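Local coordinates for protein 2-hydroxyhepta-2,4-diene-1, 7-dioateisomerase (Mycobacterium abscessus, PDB 3R6O) that is a probable 2-hydroxyhepta-2,4-diene-1,7-dioate isomerase of the fumarylacetoacetate hydrolase family, a metal-binding enzyme with a magnesium ion in its likely active site, at residues Ala262-Thr267 and Ile280-Pro285. Numbering follows the deposited sequence.
Sequences AEVVET and ILTGTP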
ATOM      1  N   ALA A 262      -1.659 -21.486   2.163  1.00 25.15           N
ATOM      2  CA  ALA A 262      -0.425 -21.508   2.929  1.00 25.43           C
ATOM      3  C   ALA A 262       0.761 -21.052   2.078  1.00 25.01           C
ATOM      4  O   ALA A 262       1.569 -20.243   2.508  1.00 24.72           O
ATOM      5  CB  ALA A 262      -0.204 -22.932   3.572  1.00 26.51           C
ATOM      6  N   GLU A 263       0.822 -21.525   0.845  1.00 25.02           N
ATOM      7  CA  GLU A 263       1.893 -21.168  -0.073  1.00 24.76           C
ATOM      8  C   GLU A 263       1.831 -19.716  -0.528  1.00 23.86           C
ATOM      9  O   GLU A 263       2.872 -19.110  -0.797  1.00 23.64           O
ATOM     10  CB  GLU A 263       1.844 -22.069  -1.302  1.00 25.14           C
ATOM     11  CG  GLU A 263       2.149 -23.495  -1.064  1.00 26.13           C
ATOM     12  CD  GLU A 263       1.860 -24.342  -2.309  1.00 30.12           C
ATOM     13  OE1 GLU A 263       0.656 -24.584  -2.652  1.00 30.58           O
ATOM     14  OE2 GLU A 263       2.859 -24.758  -2.942  1.00 32.56           O
ATOM     15  N   VAL A 264       0.618 -19.186  -0.650  1.00 23.42           N
ATOM     16  CA  VAL A 264       0.380 -17.737  -0.865  1.00 22.65           C
ATOM     17  C   VAL A 264       1.039 -16.906   0.244  1.00 22.50           C
ATOM     18  O   VAL A 264       1.859 -16.032  -0.034  1.00 22.15           O
ATOM     19  CB  VAL A 264      -1.118 -17.430  -1.010  1.00 22.37           C
ATOM     20  CG1 VAL A 264      -1.413 -15.908  -0.951  1.00 21.70           C
ATOM     21  CG2 VAL A 264      -1.639 -17.969  -2.372  1.00 22.41           C
ATOM     22  N   VAL A 265       0.754 -17.255   1.500  1.00 22.88           N
ATOM     23  CA  VAL A 265       1.317 -16.525   2.629  1.00 22.87           C
ATOM     24  C   VAL A 265       2.850 -16.625   2.660  1.00 23.06           C
ATOM     25  O   VAL A 265       3.550 -15.618   2.889  1.00 22.76           O
ATOM     26  CB  VAL A 265       0.715 -16.997   3.951  1.00 23.42           C
ATOM     27  CG1 VAL A 265       1.474 -16.392   5.137  1.00 23.58           C
ATOM     28  CG2 VAL A 265      -0.783 -16.646   4.006  1.00 23.23           C
ATOM     29  N   GLU A 266       3.351 -17.843   2.437  1.00 23.64           N
ATOM     30  CA  GLU A 266       4.772 -18.095   2.285  1.00 23.93           C
ATOM     31  C   GLU A 266       5.415 -17.273   1.174  1.00 23.42           C
ATOM     32  O   GLU A 266       6.440 -16.617   1.409  1.00 23.35           O
ATOM     33  CB  GLU A 266       5.018 -19.584   2.023  1.00 24.70           C
ATOM     34  CG  GLU A 266       6.470 -19.978   1.863  1.00 25.16           C
ATOM     35  CD  GLU A 266       6.638 -21.449   1.535  1.00 26.01           C
ATOM     36  OE1 GLU A 266       5.910 -21.963   0.677  1.00 30.50           O
ATOM     37  OE2 GLU A 266       7.454 -22.101   2.190  1.00 32.53           O
ATOM     38  N   THR A 267       4.864 -17.331  -0.042  1.00 23.17           N
ATOM     39  CA  THR A 267       5.474 -16.642  -1.182  1.00 22.84           C
ATOM     40  C   THR A 267       5.373 -15.127  -1.051  1.00 22.18           C
ATOM     41  O   THR A 267       6.351 -14.417  -1.330  1.00 22.07           O
ATOM     42  CB  THR A 267       4.863 -17.057  -2.570  1.00 22.82           C
ATOM     43  OG1 THR A 267       4.989 -18.455  -2.745  1.00 23.53           O
ATOM     44  CG2 THR A 267       5.614 -16.406  -3.706  1.00 22.66           C
ATOM     45  N   ILE A 280      -4.630 -10.100   1.746  1.00 20.51           N
ATOM     46  CA  ILE A 280      -4.135 -10.701   0.490  1.00 20.29           C
ATOM     47  C   ILE A 280      -5.303 -11.294  -0.317  1.00 20.31           C
ATOM     48  O   ILE A 280      -5.987 -12.195   0.173  1.00 20.70           O
ATOM     49  CB  ILE A 280      -3.046 -11.797   0.747  1.00 20.60           C
ATOM     50  CG1 ILE A 280      -1.877 -11.261   1.603  1.00 20.65           C
ATOM     51  CG2 ILE A 280      -2.456 -12.267  -0.582  1.00 20.45           C
ATOM     52  CD1 ILE A 280      -0.958 -12.425   2.176  1.00 21.13           C
ATOM     53  N   LEU A 281      -5.530 -10.787  -1.533  1.00 19.96           N
ATOM     54  CA  LEU A 281      -6.449 -11.390  -2.485  1.00 20.01           C
ATOM     55  C   LEU A 281      -5.696 -12.512  -3.213  1.00 20.17           C
ATOM     56  O   LEU A 281      -4.616 -12.279  -3.790  1.00 20.03           O
ATOM     57  CB  LEU A 281      -6.978 -10.369  -3.502  1.00 19.67           C
ATOM     58  CG  LEU A 281      -8.154  -9.481  -3.082  1.00 19.64           C
ATOM     59  CD1 LEU A 281      -7.736  -8.689  -1.943  1.00 19.65           C
ATOM     60  CD2 LEU A 281      -8.591  -8.578  -4.319  1.00 19.38           C
ATOM     61  N   THR A 282      -6.261 -13.709  -3.185  1.00 20.57           N
ATOM     62  CA  THR A 282      -5.491 -14.894  -3.549  1.00 20.91           C
ATOM     63  C   THR A 282      -5.642 -15.332  -4.997  1.00 20.96           C
ATOM     64  O   THR A 282      -5.182 -16.401  -5.342  1.00 21.37           O
ATOM     65  CB  THR A 282      -5.768 -16.069  -2.616  1.00 21.48           C
ATOM     66  OG1 THR A 282      -7.156 -16.443  -2.674  1.00 21.69           O
ATOM     67  CG2 THR A 282      -5.347 -15.691  -1.175  1.00 21.55           C
ATOM     68  N   GLY A 283      -6.267 -14.510  -5.845  1.00 20.64           N
ATOM     69  CA  GLY A 283      -6.407 -14.855  -7.254  1.00 20.76           C
ATOM     70  C   GLY A 283      -7.849 -15.060  -7.696  1.00 20.87           C
ATOM     71  O   GLY A 283      -8.702 -15.315  -6.892  1.00 21.00           O
ATOM     72  N   THR A 284      -8.083 -14.911  -8.995  1.00 20.88           N
ATOM     73  CA  THR A 284      -9.380 -15.121  -9.618  1.00 21.05           C
ATOM     74  C   THR A 284      -9.351 -16.222 -10.693  1.00 21.57           C
ATOM     75  O   THR A 284      -8.336 -16.416 -11.380  1.00 21.72           O
ATOM     76  CB  THR A 284      -9.874 -13.781 -10.237  1.00 20.67           C
ATOM     77  OG1 THR A 284     -11.265 -13.847 -10.480  1.00 20.81           O
ATOM     78  CG2 THR A 284      -9.102 -13.412 -11.513  1.00 20.67           C
ATOM     79  N   PRO A 285     -10.445 -16.987 -10.825  1.00 21.95           N
ATOM     80  CA  PRO A 285     -10.466 -17.973 -11.920  1.00 22.52           C
ATOM     81  C   PRO A 285     -10.786 -17.317 -13.277  1.00 22.47           C
ATOM     82  O   PRO A 285     -10.804 -16.107 -13.364  1.00 21.99           O
ATOM     83  CB  PRO A 285     -11.584 -18.917 -11.508  1.00 22.97           C
ATOM     84  CG  PRO A 285     -12.490 -18.086 -10.698  1.00 22.57           C
ATOM     85  CD  PRO A 285     -11.620 -17.129  -9.949  1.00 22.01           C
TER
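Val264 overlaps the methyl branches of Ile280 and Thr282 with a single atom, CG1, and the two partners lie almost equally near: Val264 CG1 is 3.8 Å from Ile280 CG2 and 3.9 Å from Thr282 CG2. The valine torsion accounts for this: with CG1 trans to the backbone N (chi1 169°), the branch extends from the helix to the methyls of Ile280 and Thr282. Ile280 answers with its short branch, passing Val264 in the reverse direction, whereas the Thr282 side chain meets the valine at roughly a right angle. No hydrogen bond joins the two segments, which bury 147 Å² in all; the touching atoms are methyl carbons, and Val264, Ile280 and Thr282 are all buried. In Thr282 the two branches divide the work: with chi1 at 61°, CG2 is turned to the valine while OG1 bonds to the carbonyl O of Ile161. Leu281 points the other way from the helix, as expected of alternation along a strand, and touches Ala187 and Asp189. Beyond it the chain enters the metal region: Gly283 N bonds to OE1 of Glu160, a residue that with Asp189 forms the magnesium site, and the Thr282 side chain lies about 9 Å from the bound ion. Both segments belong to the fumarylacetoacetate hydrolase C-terminal family region, and the contact sets a helix, through apolar branches, against a strand whose following residues border that site. Helix 261-269 thus packs on the end of strand 279-281, which runs between strands 155-165 and 106-110 in the large mixed sheet; Val264 also touches Leu109 of strand 106-110, and Ile280 touches Val163 of strand 155-165.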